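Local coordinates for phycocyanobilin lyase subunit alpha (Nostoc sp. PCC 7120, PDB 5N3U), which joins its beta subunit to form a lyase that is probably required for attaching the phycocyanobilin chromophore to the alpha chain of phycocyanin, at residues P15-E20 against A38-K43; L21-L26 against S49-A54; L73-A78 against C99-V104. One frame throughout, in Å; residues are numbered along the deposited sequence.

Interaction 1: P15-E20 against A38-K43; sequences PQLTPE and AWWLGK
Leu-17 lies over one face of the Trp-40 indole, and two of its carbons share the work. Leu-17 CD1 sits above the five-membered ring of Trp-40, 4.0 Å from its centroid and 17° off the ring normal, a CH-pi contact, while Leu-17 CB lies over the centre of the whole indole, its nearest ring atom being Trp-40 CE2 at 3.8 Å. Farther along the ring the backbone takes over: Leu-17 O comes within 3.4 Å of Trp-40 CZ2, and Thr-18 C approaches CH2 obliquely. The proline ring adds Pro-19 CD, 3.9 Å from the same Trp-40 CH2. On the helix side, Trp-40 CG is anti to the backbone N (chi1 -169°), and CB already points toward 15-20; the indole carries on from there.

In the second shell, Thr-18 is the N-cap of helix 19-25. Its OG1 accepts from Leu-21 N and also bonds Glu-20, with 2.7 Å between Thr-18 OG1 and Glu-20 OE1, the carboxylate oxygen being met from above its plane. Ala-22, one turn into that helix, packs on Trp-40, and Tyr-44 stacks on the indole. The contact between the segments is thus apolar and dispersive, holding the lead-in to the first helix by shape, while the polar bonds at the cap fix where that helix starts.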
loop_
_atom_site.group_PDB
_atom_site.type_symbol
_atom_site.label_atom_id
_atom_site.label_comp_id
_atom_site.label_asym_id
_atom_site.label_seq_id
_atom_site.Cartn_x
_atom_site.Cartn_y
_atom_site.Cartn_z
ATOM N N PRO A 15 -3.875 4.188 -16.384
ATOM C CA PRO A 15 -3.238 5.156 -17.306
ATOM C C PRO A 15 -2.552 6.283 -16.503
ATOM O O PRO A 15 -2.986 6.636 -15.394
ATOM C CB PRO A 15 -4.405 5.645 -18.218
ATOM C CG PRO A 15 -5.669 5.084 -17.653
ATOM C CD PRO A 15 -5.277 3.906 -16.768
ATOM N N GLN A 16 -1.422 6.748 -17.000
ATOM C CA GLN A 16 -0.683 7.786 -16.302
ATOM C C GLN A 16 -1.349 9.112 -16.746
ATOM O O GLN A 16 -1.484 9.377 -17.939
ATOM C CB GLN A 16 0.813 7.748 -16.608
ATOM C CG GLN A 16 1.644 8.141 -15.365
ATOM C CD GLN A 16 2.002 6.942 -14.467
ATOM O OE1 GLN A 16 2.772 6.095 -14.881
ATOM N NE2 GLN A 16 1.456 6.875 -13.244
ATOM N N LEU A 17 -1.856 9.863 -15.773
ATOM C CA LEU A 17 -2.667 11.022 -16.029
ATOM C C LEU A 17 -2.034 12.233 -15.450
ATOM O O LEU A 17 -1.189 12.156 -14.570
ATOM C CB LEU A 17 -4.055 10.856 -15.420
ATOM C CG LEU A 17 -4.917 9.707 -15.970
ATOM C CD1 LEU A 17 -6.214 9.684 -15.214
ATOM C CD2 LEU A 17 -5.180 9.776 -17.468
ATOM N N THR A 18 -2.484 13.373 -15.973
ATOM C CA THR A 18 -2.226 14.677 -15.407
ATOM C C THR A 18 -3.641 15.263 -15.175
ATOM O O THR A 18 -4.633 14.791 -15.785
ATOM C CB THR A 18 -1.446 15.552 -16.445
ATOM O OG1 THR A 18 -2.277 15.747 -17.592
ATOM C CG2 THR A 18 -0.159 14.869 -16.956
ATOM N N PRO A 19 -3.724 16.369 -14.438
ATOM C CA PRO A 19 -5.015 17.059 -14.316
ATOM C C PRO A 19 -5.702 17.355 -15.628
ATOM O O PRO A 19 -6.883 17.046 -15.831
ATOM C CB PRO A 19 -4.615 18.360 -13.635
ATOM C CG PRO A 19 -3.453 17.956 -12.750
ATOM C CD PRO A 19 -2.661 17.041 -13.643
ATOM N N GLU A 20 -4.946 17.864 -16.594
ATOM C CA GLU A 20 -5.519 18.264 -17.879
ATOM C C GLU A 20 -6.012 17.050 -18.563
ATOM O O GLU A 20 -7.093 17.027 -19.162
ATOM C CB GLU A 20 -4.488 19.042 -18.785
ATOM C CG GLU A 20 -3.583 20.010 -17.980
ATOM C CD GLU A 20 -2.544 19.287 -17.077
ATOM O OE1 GLU A 20 -1.832 18.399 -17.587
ATOM O OE2 GLU A 20 -2.425 19.571 -15.873
ATOM N N ALA A 38 -12.516 10.466 -13.107
ATOM C CA ALA A 38 -13.226 11.012 -11.971
ATOM C C ALA A 38 -12.705 10.527 -10.635
ATOM O O ALA A 38 -12.479 11.376 -9.759
ATOM C CB ALA A 38 -14.697 10.689 -12.051
ATOM N N TRP A 39 -12.431 9.212 -10.461
ATOM C CA TRP A 39 -11.745 8.770 -9.244
ATOM C C TRP A 39 -10.387 9.434 -9.065
ATOM O O TRP A 39 -10.043 9.913 -7.999
ATOM C CB TRP A 39 -11.598 7.187 -9.296
ATOM C CG TRP A 39 -10.746 6.677 -8.226
ATOM C CD1 TRP A 39 -11.129 6.317 -6.988
ATOM C CD2 TRP A 39 -9.366 6.443 -8.292
ATOM N NE1 TRP A 39 -10.071 5.990 -6.253
ATOM C CE2 TRP A 39 -8.963 6.033 -7.005
ATOM C CE3 TRP A 39 -8.418 6.602 -9.286
ATOM C CZ2 TRP A 39 -7.651 5.706 -6.690
ATOM C CZ3 TRP A 39 -7.079 6.285 -8.980
ATOM C CH2 TRP A 39 -6.714 5.864 -7.676
ATOM N N TRP A 40 -9.593 9.514 -10.155
ATOM C CA TRP A 40 -8.271 10.082 -10.069
ATOM C C TRP A 40 -8.284 11.531 -9.608
ATOM O O TRP A 40 -7.443 11.967 -8.792
ATOM C CB TRP A 40 -7.575 9.943 -11.399
ATOM C CG TRP A 40 -6.128 10.240 -11.439
ATOM C CD1 TRP A 40 -5.086 9.366 -11.391
ATOM C CD2 TRP A 40 -5.546 11.525 -11.695
ATOM N NE1 TRP A 40 -3.871 10.040 -11.516
ATOM C CE2 TRP A 40 -4.139 11.371 -11.681
ATOM C CE3 TRP A 40 -6.079 12.795 -11.868
ATOM C CZ2 TRP A 40 -3.259 12.446 -11.886
ATOM C CZ3 TRP A 40 -5.186 13.889 -12.048
ATOM C CH2 TRP A 40 -3.793 13.683 -12.069
ATOM N N LEU A 41 -9.222 12.290 -10.120
ATOM C CA LEU A 41 -9.288 13.730 -9.758
ATOM C C LEU A 41 -9.552 13.921 -8.271
ATOM O O LEU A 41 -8.979 14.779 -7.670
ATOM C CB LEU A 41 -10.361 14.404 -10.581
ATOM C CG LEU A 41 -10.047 14.612 -12.074
ATOM C CD1 LEU A 41 -11.267 15.019 -12.837
ATOM C CD2 LEU A 41 -8.945 15.631 -12.196
ATOM N N GLY A 42 -10.343 13.035 -7.679
ATOM C CA GLY A 42 -10.598 13.077 -6.207
ATOM C C GLY A 42 -9.482 12.550 -5.427
ATOM O O GLY A 42 -9.104 13.151 -4.411
ATOM N N LYS A 43 -8.876 11.469 -5.893
ATOM C CA LYS A 43 -7.783 10.884 -5.176
ATOM C C LYS A 43 -6.609 11.854 -5.070
ATOM O O LYS A 43 -5.982 11.978 -4.035
ATOM C CB LYS A 43 -7.388 9.640 -5.934
ATOM C CG LYS A 43 -6.088 8.963 -5.471
ATOM C CD LYS A 43 -6.119 8.529 -4.034
ATOM C CE LYS A 43 -4.812 7.756 -3.857
ATOM N NZ LYS A 43 -4.825 7.069 -2.577
#

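Interaction 2: L21-L26 against S49-A54; sequences LAIANL and SAAVDA
Ile-23 and Leu-26 present a pair of branched side chains to three alanines, Ala-50, Ala-51 and Ala-54, where helix 19-25 lies beside helix 49-58 in the HEAT-like, all-helical solenoid at the N-terminal end of the protein. The two helices run nearly parallel: their short axes come within 9.9 Å and their N-to-C directions differ by 19°. Bulk comes from one side and small residues from the other, which lets the backbones draw close, with Ile-23 CA and Ala-51 CA 5.9 Å apart.

Ile-23 is the main bump. Its CG1 is anti to the carbonyl carbon (chi1 -66°), and the branch extends to CD1, which settles on the surface of the opposite helix beside the Ala-50 to Ala-51 peptide; Ile-23 CD1 is 3.7 Å from Ala-51 N and 3.9 Å from Ala-51 CB. The methyl of Ala-50 borders the same shallow hollow at a looser distance. CG2, the other branch of Ile-23, points to the next turn, where Ile-23 CG2 meets Ala-54 CB at 3.9 Å. The isoleucine therefore straddles Ala-51 and Ala-54 with its two arms.

The methyl of Ala-54 is the bump in the reverse direction: it enters the gap between Ile-23 and Leu-26, touching one branch of each. Leu-26 itself is buried and also packs on Leu-41 of helix 31-43, the helix that runs between these two in the chain. Glu-48, just ahead of helix 49-58, and Val-46 touch Ile-23 and Ala-51 respectively. Closest of all the atoms across this apolar seam are Leu-26 CD1 and Ala-54 CB, 3.6 Å apart.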
loop_
_atom_site.group_PDB
_atom_site.type_symbol
_atom_site.label_atom_id
_atom_site.label_comp_id
_atom_site.label_asym_id
_atom_site.label_seq_id
_atom_site.Cartn_x
_atom_site.Cartn_y
_atom_site.Cartn_z
ATOM N N LEU A 21 -5.227 15.990 -18.483
ATOM C CA LEU A 21 -5.622 14.774 -19.197
ATOM C C LEU A 21 -6.799 14.066 -18.513
ATOM O O LEU A 21 -7.723 13.611 -19.163
ATOM C CB LEU A 21 -4.426 13.855 -19.283
ATOM C CG LEU A 21 -4.479 12.711 -20.261
ATOM C CD1 LEU A 21 -5.123 13.025 -21.608
ATOM C CD2 LEU A 21 -3.023 12.247 -20.369
ATOM N N ALA A 22 -6.781 14.078 -17.192
ATOM C CA ALA A 22 -7.940 13.530 -16.444
ATOM C C ALA A 22 -9.181 14.296 -16.781
ATOM O O ALA A 22 -10.208 13.729 -17.021
ATOM C CB ALA A 22 -7.697 13.692 -14.956
ATOM N N ILE A 23 -9.067 15.617 -16.798
ATOM C CA ILE A 23 -10.238 16.431 -17.133
ATOM C C ILE A 23 -10.717 16.127 -18.479
ATOM O O ILE A 23 -11.919 15.884 -18.630
ATOM C CB ILE A 23 -10.017 17.927 -16.980
ATOM C CG1 ILE A 23 -9.805 18.278 -15.506
ATOM C CG2 ILE A 23 -11.235 18.682 -17.459
ATOM C CD1 ILE A 23 -9.065 19.553 -15.261
ATOM N N ALA A 24 -9.806 16.061 -19.473
ATOM C CA ALA A 24 -10.267 15.660 -20.840
ATOM C C ALA A 24 -10.941 14.296 -20.923
ATOM O O ALA A 24 -12.003 14.074 -21.571
ATOM C CB ALA A 24 -9.082 15.689 -21.783
ATOM N N ASN A 25 -10.303 13.340 -20.266
ATOM C CA ASN A 25 -10.827 11.998 -20.238
ATOM C C ASN A 25 -12.235 11.899 -19.654
ATOM O O ASN A 25 -12.929 10.935 -19.938
ATOM C CB ASN A 25 -9.869 11.086 -19.469
ATOM C CG ASN A 25 -8.578 10.742 -20.252
ATOM O OD1 ASN A 25 -8.514 10.868 -21.460
ATOM N ND2 ASN A 25 -7.597 10.277 -19.558
ATOM N N LEU A 26 -12.701 12.885 -18.900
ATOM C CA LEU A 26 -14.160 12.874 -18.506
ATOM C C LEU A 26 -15.156 12.824 -19.661
ATOM O O LEU A 26 -16.279 12.341 -19.476
ATOM C CB LEU A 26 -14.510 14.026 -17.565
ATOM C CG LEU A 26 -13.879 13.833 -16.174
ATOM C CD1 LEU A 26 -14.053 15.066 -15.324
ATOM C CD2 LEU A 26 -14.600 12.689 -15.471
ATOM N N SER A 49 -10.307 24.887 -10.906
ATOM C CA SER A 49 -11.692 25.148 -11.205
ATOM C C SER A 49 -12.197 24.341 -12.358
ATOM O O SER A 49 -13.388 24.003 -12.362
ATOM C CB SER A 49 -11.953 26.661 -11.413
ATOM O OG SER A 49 -11.185 27.071 -12.546
ATOM N N ALA A 50 -11.390 24.024 -13.378
ATOM C CA ALA A 50 -11.953 23.322 -14.512
ATOM C C ALA A 50 -12.240 21.843 -14.107
ATOM O O ALA A 50 -13.139 21.233 -14.658
ATOM C CB ALA A 50 -11.074 23.354 -15.753
ATOM N N ALA A 51 -11.498 21.318 -13.137
ATOM C CA ALA A 51 -11.774 19.940 -12.654
ATOM C C ALA A 51 -13.152 19.929 -11.986
ATOM O O ALA A 51 -14.010 19.146 -12.338
ATOM C CB ALA A 51 -10.689 19.539 -11.706
ATOM N N VAL A 52 -13.403 20.935 -11.181
ATOM C CA VAL A 52 -14.657 21.079 -10.463
ATOM C C VAL A 52 -15.790 21.177 -11.442
ATOM O O VAL A 52 -16.761 20.466 -11.343
ATOM C CB VAL A 52 -14.614 22.267 -9.453
ATOM C CG1 VAL A 52 -15.968 22.552 -8.823
ATOM C CG2 VAL A 52 -13.627 22.062 -8.344
ATOM N N ASP A 53 -15.699 22.087 -12.424
ATOM C CA ASP A 53 -16.764 22.230 -13.408
ATOM C C ASP A 53 -17.047 20.972 -14.197
ATOM O O ASP A 53 -18.187 20.580 -14.424
ATOM C CB ASP A 53 -16.393 23.333 -14.426
ATOM C CG ASP A 53 -16.376 24.770 -13.782
ATOM O OD1 ASP A 53 -16.735 24.950 -12.587
ATOM O OD2 ASP A 53 -15.949 25.718 -14.470
ATOM N N ALA A 54 -15.997 20.311 -14.640
ATOM C CA ALA A 54 -16.150 19.026 -15.350
ATOM C C ALA A 54 -16.832 17.937 -14.510
ATOM O O ALA A 54 -17.680 17.134 -15.005
ATOM C CB ALA A 54 -14.779 18.554 -15.818
#

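Interaction 3: L73-A78 against C99-V104; sequences LRRNAA and CPDFYV
Arg-75 leaves its helix with CG anti to the carbonyl carbon and runs extended from CG to NE, while Asp-101 holds CG anti to the backbone N (chi1 177°); the two side chains meet crossing at about a right angle. Arg-75 NE reaches Asp-101 OD2 at 2.7 Å, with an N-H...O angle of 150°. The acceptor uses its syn lone pair and lies close to the guanidinium plane, though the two flat groups are turned 60° apart. NH2 adds weak bonds to both oxygens, so the salt bridge rests chiefly on the NE bond.

Above the guanidinium, toward its rim, lies Tyr-103 CB, 3.4 Å from Arg-75 NE; the phenol ring starts beside the guanidinium, CD2 near NH2, and its hydroxyl end leads away. The aliphatic part of the arginine is used too: Val-104 CG2 touches both Arg-75 CG, at 3.7 Å, and Arg-74 CB, at 3.8 Å.

Both segments belong to the HEAT repeats, and the contact joins the side of helix 72-83 to the start of helix 102-115. Asp-101 is the N-cap of the latter: Asp-101 OD1 accepts from Tyr-103 N at 3.0 Å, approached from above the carboxylate plane. One carboxylate thus caps a helix and receives an arginine, and its OD2 takes a further bond from Tyr-71 N. The positive guanidinium would be expected to keep the aspartate ionised. Arg-74 directs its polar end elsewhere, NE bonding to Asp-61 O and its guanidinium making a cation-pi contact with Tyr-71. The remaining guanidinium nitrogen of the ion pair, Arg-75 NH1, forms a salt bridge with Asp-96 of the phycocyanobilin lyase subunit beta.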
loop_
_atom_site.group_PDB
_atom_site.type_symbol
_atom_site.label_atom_id
_atom_site.label_comp_id
_atom_site.label_asym_id
_atom_site.label_seq_id
_atom_site.Cartn_x
_atom_site.Cartn_y
_atom_site.Cartn_z
ATOM N N LEU A 73 -20.654 6.829 -13.296
ATOM C CA LEU A 73 -19.855 8.031 -13.338
ATOM C C LEU A 73 -20.448 9.081 -12.385
ATOM O O LEU A 73 -19.694 9.867 -11.834
ATOM C CB LEU A 73 -19.733 8.611 -14.803
ATOM C CG LEU A 73 -18.913 9.878 -14.929
ATOM C CD1 LEU A 73 -17.482 9.570 -14.538
ATOM C CD2 LEU A 73 -18.906 10.496 -16.393
ATOM N N ARG A 74 -21.757 9.122 -12.223
ATOM C CA ARG A 74 -22.315 10.103 -11.290
ATOM C C ARG A 74 -21.822 9.790 -9.859
ATOM O O ARG A 74 -21.471 10.676 -9.127
ATOM C CB ARG A 74 -23.809 10.088 -11.281
ATOM C CG ARG A 74 -24.415 10.671 -12.531
ATOM C CD ARG A 74 -25.908 10.807 -12.351
ATOM N NE ARG A 74 -26.533 11.042 -13.644
ATOM C CZ ARG A 74 -27.773 11.449 -13.820
ATOM N NH1 ARG A 74 -28.548 11.719 -12.773
ATOM N NH2 ARG A 74 -28.233 11.588 -15.063
ATOM N N ARG A 75 -21.764 8.519 -9.520
ATOM C CA ARG A 75 -21.252 8.144 -8.214
ATOM C C ARG A 75 -19.832 8.608 -7.979
ATOM O O ARG A 75 -19.517 9.210 -6.996
ATOM C CB ARG A 75 -21.321 6.605 -8.062
ATOM C CG ARG A 75 -22.687 6.016 -8.170
ATOM C CD ARG A 75 -22.565 4.478 -8.301
ATOM N NE ARG A 75 -23.899 3.857 -8.432
ATOM C CZ ARG A 75 -24.092 2.547 -8.570
ATOM N NH1 ARG A 75 -23.051 1.747 -8.593
ATOM N NH2 ARG A 75 -25.321 2.023 -8.674
ATOM N N ASN A 76 -18.936 8.345 -8.897
ATOM C CA ASN A 76 -17.565 8.716 -8.738
ATOM C C ASN A 76 -17.319 10.221 -8.790
ATOM O O ASN A 76 -16.513 10.729 -8.057
ATOM C CB ASN A 76 -16.709 8.070 -9.859
ATOM C CG ASN A 76 -16.187 6.724 -9.448
ATOM O OD1 ASN A 76 -16.633 6.146 -8.402
ATOM N ND2 ASN A 76 -15.246 6.225 -10.207
ATOM N N ALA A 77 -18.104 10.893 -9.590
ATOM C CA ALA A 77 -18.054 12.386 -9.644
ATOM C C ALA A 77 -18.524 13.003 -8.371
ATOM O O ALA A 77 -17.893 13.944 -7.851
ATOM C CB ALA A 77 -18.856 12.915 -10.835
ATOM N N ALA A 78 -19.644 12.531 -7.868
ATOM C CA ALA A 78 -20.113 12.973 -6.584
ATOM C C ALA A 78 -19.095 12.796 -5.451
ATOM O O ALA A 78 -18.878 13.694 -4.677
ATOM C CB ALA A 78 -21.426 12.312 -6.245
ATOM N N CYS A 99 -31.610 11.551 -6.745
ATOM C CA CYS A 99 -31.308 10.598 -7.792
ATOM C C CYS A 99 -31.915 9.243 -7.422
ATOM O O CYS A 99 -31.809 8.804 -6.258
ATOM C CB CYS A 99 -29.789 10.398 -7.941
ATOM S SG CYS A 99 -29.371 9.327 -9.404
ATOM N N PRO A 100 -32.487 8.520 -8.416
ATOM C CA PRO A 100 -32.983 7.233 -8.082
ATOM C C PRO A 100 -31.965 6.214 -7.671
ATOM O O PRO A 100 -32.341 5.287 -6.958
ATOM C CB PRO A 100 -33.679 6.723 -9.386
ATOM C CG PRO A 100 -33.864 7.884 -10.207
ATOM C CD PRO A 100 -32.827 8.900 -9.821
ATOM N N ASP A 101 -30.693 6.388 -8.039
ATOM C CA ASP A 101 -29.663 5.440 -7.677
ATOM C C ASP A 101 -29.210 5.719 -6.215
ATOM O O ASP A 101 -28.648 6.784 -5.908
ATOM C CB ASP A 101 -28.497 5.666 -8.620
ATOM C CG ASP A 101 -27.294 4.797 -8.324
ATOM O OD1 ASP A 101 -27.285 3.995 -7.358
ATOM O OD2 ASP A 101 -26.288 4.927 -9.091
ATOM N N PHE A 102 -29.428 4.731 -5.356
ATOM C CA PHE A 102 -29.046 4.831 -3.963
ATOM C C PHE A 102 -27.613 5.307 -3.761
ATOM O O PHE A 102 -27.336 6.160 -2.876
ATOM C CB PHE A 102 -29.306 3.476 -3.221
ATOM C CG PHE A 102 -28.719 3.436 -1.847
ATOM C CD1 PHE A 102 -27.396 3.075 -1.658
ATOM C CD2 PHE A 102 -29.486 3.774 -0.708
ATOM C CE1 PHE A 102 -26.816 3.072 -0.424
ATOM C CE2 PHE A 102 -28.916 3.690 0.589
ATOM C CZ PHE A 102 -27.561 3.450 0.739
ATOM N N TYR A 103 -26.713 4.762 -4.567
ATOM C CA TYR A 103 -25.291 4.975 -4.386
ATOM C C TYR A 103 -24.885 6.412 -4.820
ATOM O O TYR A 103 -23.959 6.958 -4.280
ATOM C CB TYR A 103 -24.463 3.915 -5.086
ATOM C CG TYR A 103 -24.622 2.598 -4.419
ATOM C CD1 TYR A 103 -24.000 2.374 -3.179
ATOM C CD2 TYR A 103 -25.447 1.614 -4.949
ATOM C CE1 TYR A 103 -24.226 1.161 -2.461
ATOM C CE2 TYR A 103 -25.634 0.399 -4.287
ATOM C CZ TYR A 103 -25.028 0.206 -3.043
ATOM O OH TYR A 103 -25.225 -0.953 -2.350
ATOM N N VAL A 104 -25.640 7.024 -5.693
ATOM C CA VAL A 104 -25.478 8.479 -5.970
ATOM C C VAL A 104 -25.916 9.311 -4.758
ATOM O O VAL A 104 -25.242 10.220 -4.395
ATOM C CB VAL A 104 -26.244 8.898 -7.211
ATOM C CG1 VAL A 104 -26.223 10.393 -7.348
ATOM C CG2 VAL A 104 -25.604 8.290 -8.425
#

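From the N terminus, interaction 1 closes a short loop by bringing the lead-in to helix 19-25 back against the end of helix 31-43. Interaction 2 starts on that same first helix and reaches past helix 31-43 to helix 49-58, so the two cross along the chain; their centres are 9 Å apart, and Ala-22 packs on both Trp-40 and Leu-41. Interaction 3 comes later in series, closing the loop from helix 72-83 through helix 90-96 to the start of helix 102-115. Ala-38 and Trp-39 meet Leu-73 and Asn-76, which connects interaction 1 to interaction 3 and packs helix 31-43 against helix 72-83.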